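RNA-binding protein RMD9, mitochondrial (Saccharomyces cerevisiae S288C, PDB 7A9X) binds a dodecameric RNA motif in the 3'-untranslated regions of mitochondrial mRNAs and takes part in their processing or stability. Local coordinates at residues W331-W344 / L363-Y375. Residues are numbered along the deposited sequence; the frame is centred on the assembly and turned at random.
Sequences WKAQNDFDHVYRIW and LNNTFFTIFFENY. With nucleotides of chain B.
The indole of Trp344 lies flat against the ring of Phe367, its five-membered ring stacked face to face at a centroid distance of 3.8 Å with the planes only 7° apart. At the indole edge NE1 donates to Asn364 OD1 at 3.1 Å, in the planes of both the indole and the amide, which fixes the rotation of the stacked ring; Asn364 ND2 is in turn held by Tyr393. Phe367 is a knob among Phe337, Val340, Tyr341 and Trp344; Tyr341 meets it rim to rim, CD1 lying 3.4 Å from Phe367 CZ. Toward the start of helix 337-351, Phe337 enters the reciprocal hole formed by Phe367, Ile370, Phe371 and Asn374, while the edge of Tyr375 points at its face in a T-shaped pair. Trp331, on the preceding helix 320-334, packs at this end: Ile370 CG2 sits over one face of its indole, 3.6 Å from the centroid of the five-membered ring, and Asn335 OD1 lies over the opposite face. At the indole edge, NE1 donates to Glu373 OE1 at 3.3 Å, 18° out of the ring plane, and Asn374 OD1 approaches CH2. Ile370 CD1 also reaches Val340 CG1 tip to tip. Asn365, on helix 357-374, packs against the sugar C5' of U10 of chain B, in the bound RNA. Segments 337-344 and 363-374 run nearly antiparallel (158°). The contact joins helices 320-334 and 337-351, in what is inferred to be repeat PPR5, to helix 357-374 in the inferred PPR6, packing consistent with a pentatricopeptide-repeat alpha-solenoid.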
loop_
_atom_site.group_PDB
_atom_site.type_symbol
_atom_site.label_atom_id
_atom_site.label_comp_id
_atom_site.label_asym_id
_atom_site.label_seq_id
_atom_site.Cartn_x
_atom_site.Cartn_y
_atom_site.Cartn_z
ATOM N N TRP A 331 1.375 -15.540 13.157
ATOM C CA TRP A 331 2.380 -15.098 14.117
ATOM C C TRP A 331 1.735 -14.615 15.412
ATOM O O TRP A 331 2.230 -14.910 16.506
ATOM C CB TRP A 331 3.242 -14.001 13.494
ATOM C CG TRP A 331 4.378 -13.534 14.357
ATOM C CD1 TRP A 331 4.594 -12.266 14.814
ATOM C CD2 TRP A 331 5.451 -14.333 14.870
ATOM N NE1 TRP A 331 5.739 -12.224 15.574
ATOM C CE2 TRP A 331 6.283 -13.481 15.625
ATOM C CE3 TRP A 331 5.794 -15.684 14.758
ATOM C CZ2 TRP A 331 7.432 -13.937 16.266
ATOM C CZ3 TRP A 331 6.935 -16.135 15.397
ATOM C CH2 TRP A 331 7.740 -15.264 16.141
ATOM N N LYS A 332 0.626 -13.879 15.311
ATOM C CA LYS A 332 -0.039 -13.392 16.515
ATOM C C LYS A 332 -0.663 -14.526 17.319
ATOM O O LYS A 332 -0.659 -14.480 18.555
ATOM C CB LYS A 332 -1.103 -12.357 16.149
ATOM C CG LYS A 332 -0.537 -11.086 15.539
ATOM C CD LYS A 332 -1.627 -10.242 14.902
ATOM C CE LYS A 332 -1.030 -9.096 14.100
ATOM N NZ LYS A 332 -2.065 -8.350 13.333
ATOM N N ALA A 333 -1.181 -15.552 16.649
ATOM C CA ALA A 333 -1.929 -16.593 17.340
ATOM C C ALA A 333 -1.075 -17.776 17.771
ATOM O O ALA A 333 -1.352 -18.380 18.815
ATOM C CB ALA A 333 -3.072 -17.093 16.454
ATOM N N GLN A 334 -0.044 -18.121 17.001
ATOM C CA GLN A 334 0.715 -19.339 17.236
ATOM C C GLN A 334 2.158 -19.113 17.661
ATOM O O GLN A 334 2.739 -20.013 18.276
ATOM C CB GLN A 334 0.713 -20.223 15.978
ATOM C CG GLN A 334 -0.665 -20.709 15.570
ATOM C CD GLN A 334 -0.617 -21.610 14.356
ATOM O OE1 GLN A 334 0.416 -21.720 13.697
ATOM N NE2 GLN A 334 -1.732 -22.265 14.054
ATOM N N ASN A 335 2.750 -17.958 17.347
ATOM C CA ASN A 335 4.154 -17.678 17.660
ATOM C C ASN A 335 5.076 -18.734 17.051
ATOM O O ASN A 335 6.164 -19.006 17.563
ATOM C CB ASN A 335 4.365 -17.568 19.175
ATOM C CG ASN A 335 5.695 -16.942 19.539
ATOM O OD1 ASN A 335 5.933 -15.764 19.273
ATOM N ND2 ASN A 335 6.566 -17.726 20.164
ATOM N N ASP A 336 4.644 -19.337 15.949
ATOM C CA ASP A 336 5.351 -20.436 15.297
ATOM C C ASP A 336 6.010 -19.883 14.036
ATOM O O ASP A 336 5.350 -19.705 13.008
ATOM C CB ASP A 336 4.386 -21.577 14.983
ATOM C CG ASP A 336 5.065 -22.763 14.322
ATOM O OD1 ASP A 336 6.305 -22.741 14.166
ATOM O OD2 ASP A 336 4.352 -23.722 13.959
ATOM N N PHE A 337 7.317 -19.623 14.116
ATOM C CA PHE A 337 8.016 -19.056 12.969
ATOM C C PHE A 337 8.088 -20.046 11.814
ATOM O O PHE A 337 8.015 -19.648 10.646
ATOM C CB PHE A 337 9.420 -18.605 13.360
ATOM C CG PHE A 337 10.234 -18.132 12.195
ATOM C CD1 PHE A 337 10.019 -16.874 11.653
ATOM C CD2 PHE A 337 11.194 -18.951 11.622
ATOM C CE1 PHE A 337 10.755 -16.437 10.570
ATOM C CE2 PHE A 337 11.933 -18.522 10.539
ATOM C CZ PHE A 337 11.715 -17.261 10.012
ATOM N N ASP A 338 8.247 -21.336 12.118
ATOM C CA ASP A 338 8.294 -22.335 11.055
ATOM C C ASP A 338 7.001 -22.349 10.254
ATOM O O ASP A 338 7.026 -22.511 9.028
ATOM C CB ASP A 338 8.586 -23.719 11.637
ATOM C CG ASP A 338 10.070 -23.966 11.826
ATOM O OD1 ASP A 338 10.873 -23.376 11.072
ATOM O OD2 ASP A 338 10.436 -24.750 12.727
ATOM N N HIS A 339 5.857 -22.172 10.923
ATOM C CA HIS A 339 4.595 -22.093 10.197
ATOM C C HIS A 339 4.556 -20.859 9.304
ATOM O O HIS A 339 4.109 -20.932 8.154
ATOM C CB HIS A 339 3.422 -22.091 11.176
ATOM C CG HIS A 339 2.100 -22.375 10.530
ATOM N ND1 HIS A 339 0.906 -22.324 11.219
ATOM C CD2 HIS A 339 1.786 -22.723 9.260
ATOM C CE1 HIS A 339 -0.085 -22.624 10.399
ATOM N NE2 HIS A 339 0.422 -22.871 9.205
ATOM N N VAL A 340 5.021 -19.719 9.819
ATOM C CA VAL A 340 5.135 -18.516 9.002
ATOM C C VAL A 340 6.125 -18.737 7.865
ATOM O O VAL A 340 5.897 -18.302 6.730
ATOM C CB VAL A 340 5.544 -17.320 9.883
ATOM C CG1 VAL A 340 5.833 -16.093 9.032
ATOM C CG2 VAL A 340 4.460 -17.017 10.900
ATOM N N TYR A 341 7.232 -19.428 8.149
ATOM C CA TYR A 341 8.257 -19.651 7.137
ATOM C C TYR A 341 7.763 -20.589 6.041
ATOM O O TYR A 341 8.087 -20.401 4.863
ATOM C CB TYR A 341 9.522 -20.199 7.799
ATOM C CG TYR A 341 10.679 -20.438 6.856
ATOM C CD1 TYR A 341 11.195 -19.409 6.080
ATOM C CD2 TYR A 341 11.269 -21.688 6.759
ATOM C CE1 TYR A 341 12.259 -19.625 5.223
ATOM C CE2 TYR A 341 12.334 -21.913 5.907
ATOM C CZ TYR A 341 12.825 -20.879 5.142
ATOM O OH TYR A 341 13.885 -21.103 4.292
ATOM N N ARG A 342 6.966 -21.596 6.406
ATOM C CA ARG A 342 6.461 -22.535 5.408
ATOM C C ARG A 342 5.459 -21.870 4.472
ATOM O O ARG A 342 5.457 -22.139 3.266
ATOM C CB ARG A 342 5.836 -23.751 6.095
ATOM C CG ARG A 342 6.860 -24.715 6.680
ATOM C CD ARG A 342 6.215 -25.986 7.225
ATOM N NE ARG A 342 5.646 -25.801 8.558
ATOM C CZ ARG A 342 4.359 -25.573 8.799
ATOM N NH1 ARG A 342 3.935 -25.421 10.048
ATOM N NH2 ARG A 342 3.493 -25.497 7.796
ATOM N N ILE A 343 4.596 -21.003 5.005
ATOM C CA ILE A 343 3.638 -20.306 4.152
ATOM C C ILE A 343 4.358 -19.317 3.245
ATOM O O ILE A 343 4.028 -19.182 2.059
ATOM C CB ILE A 343 2.560 -19.617 5.007
ATOM C CG1 ILE A 343 1.770 -20.655 5.813
ATOM C CG2 ILE A 343 1.626 -18.791 4.129
ATOM C CD1 ILE A 343 1.074 -21.696 4.956
ATOM N N TRP A 344 5.363 -18.620 3.782
ATOM C CA TRP A 344 6.141 -17.689 2.974
ATOM C C TRP A 344 6.848 -18.405 1.831
ATOM O O TRP A 344 6.931 -17.878 0.716
ATOM C CB TRP A 344 7.149 -16.954 3.855
ATOM C CG TRP A 344 8.070 -16.051 3.097
ATOM C CD1 TRP A 344 7.807 -14.784 2.667
ATOM C CD2 TRP A 344 9.409 -16.346 2.687
ATOM N NE1 TRP A 344 8.901 -14.270 2.012
ATOM C CE2 TRP A 344 9.898 -15.210 2.010
ATOM C CE3 TRP A 344 10.244 -17.461 2.826
ATOM C CZ2 TRP A 344 11.182 -15.156 1.473
ATOM C CZ3 TRP A 344 11.520 -17.406 2.292
ATOM C CH2 TRP A 344 11.976 -16.260 1.623
ATOM N N LEU A 363 5.508 -8.736 0.482
ATOM C CA LEU A 363 5.540 -10.026 1.166
ATOM C C LEU A 363 6.782 -10.148 2.040
ATOM O O LEU A 363 6.694 -10.537 3.211
ATOM C CB LEU A 363 5.493 -11.170 0.149
ATOM C CG LEU A 363 5.606 -12.583 0.733
ATOM C CD1 LEU A 363 4.334 -12.957 1.479
ATOM C CD2 LEU A 363 5.930 -13.618 -0.337
ATOM N N ASN A 364 7.949 -9.818 1.485
ATOM C CA ASN A 364 9.189 -9.920 2.247
ATOM C C ASN A 364 9.210 -8.950 3.421
ATOM O O ASN A 364 9.848 -9.231 4.443
ATOM C CB ASN A 364 10.384 -9.687 1.324
ATOM C CG ASN A 364 10.534 -10.780 0.284
ATOM O OD1 ASN A 364 10.229 -11.945 0.544
ATOM N ND2 ASN A 364 11.005 -10.411 -0.902
ATOM N N ASN A 365 8.515 -7.817 3.300
ATOM C CA ASN A 365 8.404 -6.892 4.424
ATOM C C ASN A 365 7.732 -7.562 5.614
ATOM O O ASN A 365 8.236 -7.505 6.743
ATOM C CB ASN A 365 7.629 -5.644 4.001
ATOM C CG ASN A 365 7.511 -4.624 5.116
ATOM O OD1 ASN A 365 8.427 -4.459 5.923
ATOM N ND2 ASN A 365 6.377 -3.936 5.170
ATOM N N THR A 366 6.589 -8.209 5.377
ATOM C CA THR A 366 5.894 -8.917 6.446
ATOM C C THR A 366 6.746 -10.051 7.003
ATOM O O THR A 366 6.809 -10.248 8.221
ATOM C CB THR A 366 4.558 -9.454 5.931
ATOM O OG1 THR A 366 3.780 -8.372 5.405
ATOM C CG2 THR A 366 3.779 -10.132 7.051
ATOM N N PHE A 367 7.425 -10.793 6.124
ATOM C CA PHE A 367 8.165 -11.978 6.547
ATOM C C PHE A 367 9.384 -11.607 7.387
ATOM O O PHE A 367 9.612 -12.186 8.455
ATOM C CB PHE A 367 8.580 -12.794 5.323
ATOM C CG PHE A 367 9.520 -13.919 5.633
ATOM C CD1 PHE A 367 9.096 -15.006 6.386
ATOM C CD2 PHE A 367 10.826 -13.896 5.168
ATOM C CE1 PHE A 367 9.958 -16.049 6.675
ATOM C CE2 PHE A 367 11.694 -14.935 5.451
ATOM C CZ PHE A 367 11.260 -16.013 6.206
ATOM N N PHE A 368 10.188 -10.651 6.917
ATOM C CA PHE A 368 11.400 -10.301 7.647
ATOM C C PHE A 368 11.107 -9.495 8.904
ATOM O O PHE A 368 11.917 -9.510 9.838
ATOM C CB PHE A 368 12.368 -9.545 6.737
ATOM C CG PHE A 368 13.086 -10.431 5.758
ATOM C CD1 PHE A 368 13.862 -11.489 6.206
ATOM C CD2 PHE A 368 12.986 -10.209 4.395
ATOM C CE1 PHE A 368 14.524 -12.310 5.308
ATOM C CE2 PHE A 368 13.646 -11.027 3.492
ATOM C CZ PHE A 368 14.416 -12.076 3.949
ATOM N N THR A 369 9.971 -8.797 8.953
ATOM C CA THR A 369 9.543 -8.181 10.203
ATOM C C THR A 369 9.271 -9.247 11.255
ATOM O O THR A 369 9.699 -9.123 12.409
ATOM C CB THR A 369 8.302 -7.317 9.966
ATOM O OG1 THR A 369 8.613 -6.287 9.019
ATOM C CG2 THR A 369 7.834 -6.678 11.260
ATOM N N ILE A 370 8.582 -10.319 10.860
ATOM C CA ILE A 370 8.363 -11.445 11.761
ATOM C C ILE A 370 9.680 -12.153 12.064
ATOM O O ILE A 370 9.917 -12.586 13.198
ATOM C CB ILE A 370 7.319 -12.402 11.158
ATOM C CG1 ILE A 370 5.983 -11.674 10.978
ATOM C CG2 ILE A 370 7.150 -13.638 12.030
ATOM C CD1 ILE A 370 4.968 -12.440 10.154
ATOM N N PHE A 371 10.562 -12.269 11.066
ATOM C CA PHE A 371 11.840 -12.947 11.278
ATOM C C PHE A 371 12.635 -12.284 12.396
ATOM O O PHE A 371 13.023 -12.934 13.374
ATOM C CB PHE A 371 12.659 -12.970 9.985
ATOM C CG PHE A 371 14.016 -13.610 10.141
ATOM C CD1 PHE A 371 15.121 -12.860 10.521
ATOM C CD2 PHE A 371 14.182 -14.967 9.923
ATOM C CE1 PHE A 371 16.365 -13.455 10.676
ATOM C CE2 PHE A 371 15.422 -15.566 10.073
ATOM C CZ PHE A 371 16.513 -14.812 10.451
ATOM N N PHE A 372 12.895 -10.983 12.265
ATOM C CA PHE A 372 13.754 -10.306 13.226
ATOM C C PHE A 372 13.062 -10.029 14.555
ATOM O O PHE A 372 13.743 -9.665 15.519
ATOM C CB PHE A 372 14.304 -9.020 12.609
ATOM C CG PHE A 372 15.332 -9.268 11.536
ATOM C CD1 PHE A 372 16.659 -9.481 11.867
ATOM C CD2 PHE A 372 14.965 -9.315 10.201
ATOM C CE1 PHE A 372 17.603 -9.722 10.887
ATOM C CE2 PHE A 372 15.906 -9.552 9.218
ATOM C CZ PHE A 372 17.229 -9.756 9.562
ATOM N N GLU A 373 11.742 -10.194 14.639
ATOM C CA GLU A 373 11.114 -10.245 15.954
ATOM C C GLU A 373 11.376 -11.586 16.624
ATOM O O GLU A 373 11.607 -11.645 17.836
ATOM C CB GLU A 373 9.611 -9.989 15.846
ATOM C CG GLU A 373 9.249 -8.557 15.507
ATOM C CD GLU A 373 7.754 -8.327 15.502
ATOM O OE1 GLU A 373 7.012 -9.245 15.910
ATOM O OE2 GLU A 373 7.323 -7.231 15.088
ATOM N N ASN A 374 11.360 -12.666 15.842
ATOM C CA ASN A 374 11.625 -13.991 16.388
ATOM C C ASN A 374 13.079 -14.122 16.830
ATOM O O ASN A 374 13.363 -14.603 17.934
ATOM C CB ASN A 374 11.270 -15.055 15.347
ATOM C CG ASN A 374 11.395 -16.464 15.887
ATOM O OD1 ASN A 374 10.578 -16.901 16.696
ATOM N ND2 ASN A 374 12.413 -17.188 15.434
ATOM N N TYR A 375 14.017 -13.689 15.988
ATOM C CA TYR A 375 15.444 -13.777 16.290
ATOM C C TYR A 375 15.991 -12.480 16.874
ATOM O O TYR A 375 17.145 -12.119 16.633
ATOM C CB TYR A 375 16.218 -14.181 15.040
ATOM C CG TYR A 375 15.963 -15.610 14.617
ATOM C CD1 TYR A 375 16.538 -16.673 15.312
ATOM C CD2 TYR A 375 15.143 -15.899 13.532
ATOM C CE1 TYR A 375 16.307 -17.981 14.934
ATOM C CE2 TYR A 375 14.907 -17.205 13.147
ATOM C CZ TYR A 375 15.491 -18.243 13.852
ATOM O OH TYR A 375 15.259 -19.545 13.475
ATOM P P U B 10 6.941 -0.026 2.914
ATOM O OP1 U B 10 6.668 0.135 4.366
ATOM O OP2 U B 10 6.829 1.154 2.018
ATOM O "O5'" U B 10 8.406 -0.636 2.759
ATOM C "C5'" U B 10 8.894 -1.623 3.657
ATOM C "C4'" U B 10 10.351 -1.913 3.401
ATOM O "O4'" U B 10 10.514 -2.332 2.024
ATOM C "C3'" U B 10 11.292 -0.726 3.558
ATOM O "O3'" U B 10 11.723 -0.556 4.899
ATOM C "C2'" U B 10 12.436 -1.049 2.601
ATOM O "O2'" U B 10 13.393 -1.894 3.220
ATOM C "C1'" U B 10 11.723 -1.836 1.498
ATOM N N1 U B 10 11.414 -1.012 0.305
ATOM C C2 U B 10 12.286 -1.086 -0.765
ATOM O O2 U B 10 13.283 -1.785 -0.758
ATOM N N3 U B 10 11.942 -0.311 -1.845
ATOM C C4 U B 10 10.839 0.510 -1.958
ATOM O O4 U B 10 10.667 1.148 -2.997
ATOM C C5 U B 10 9.985 0.530 -0.809
ATOM C C6 U B 10 10.294 -0.216 0.255
HETATM O O HOH W 1 12.802 -21.607 13.080
#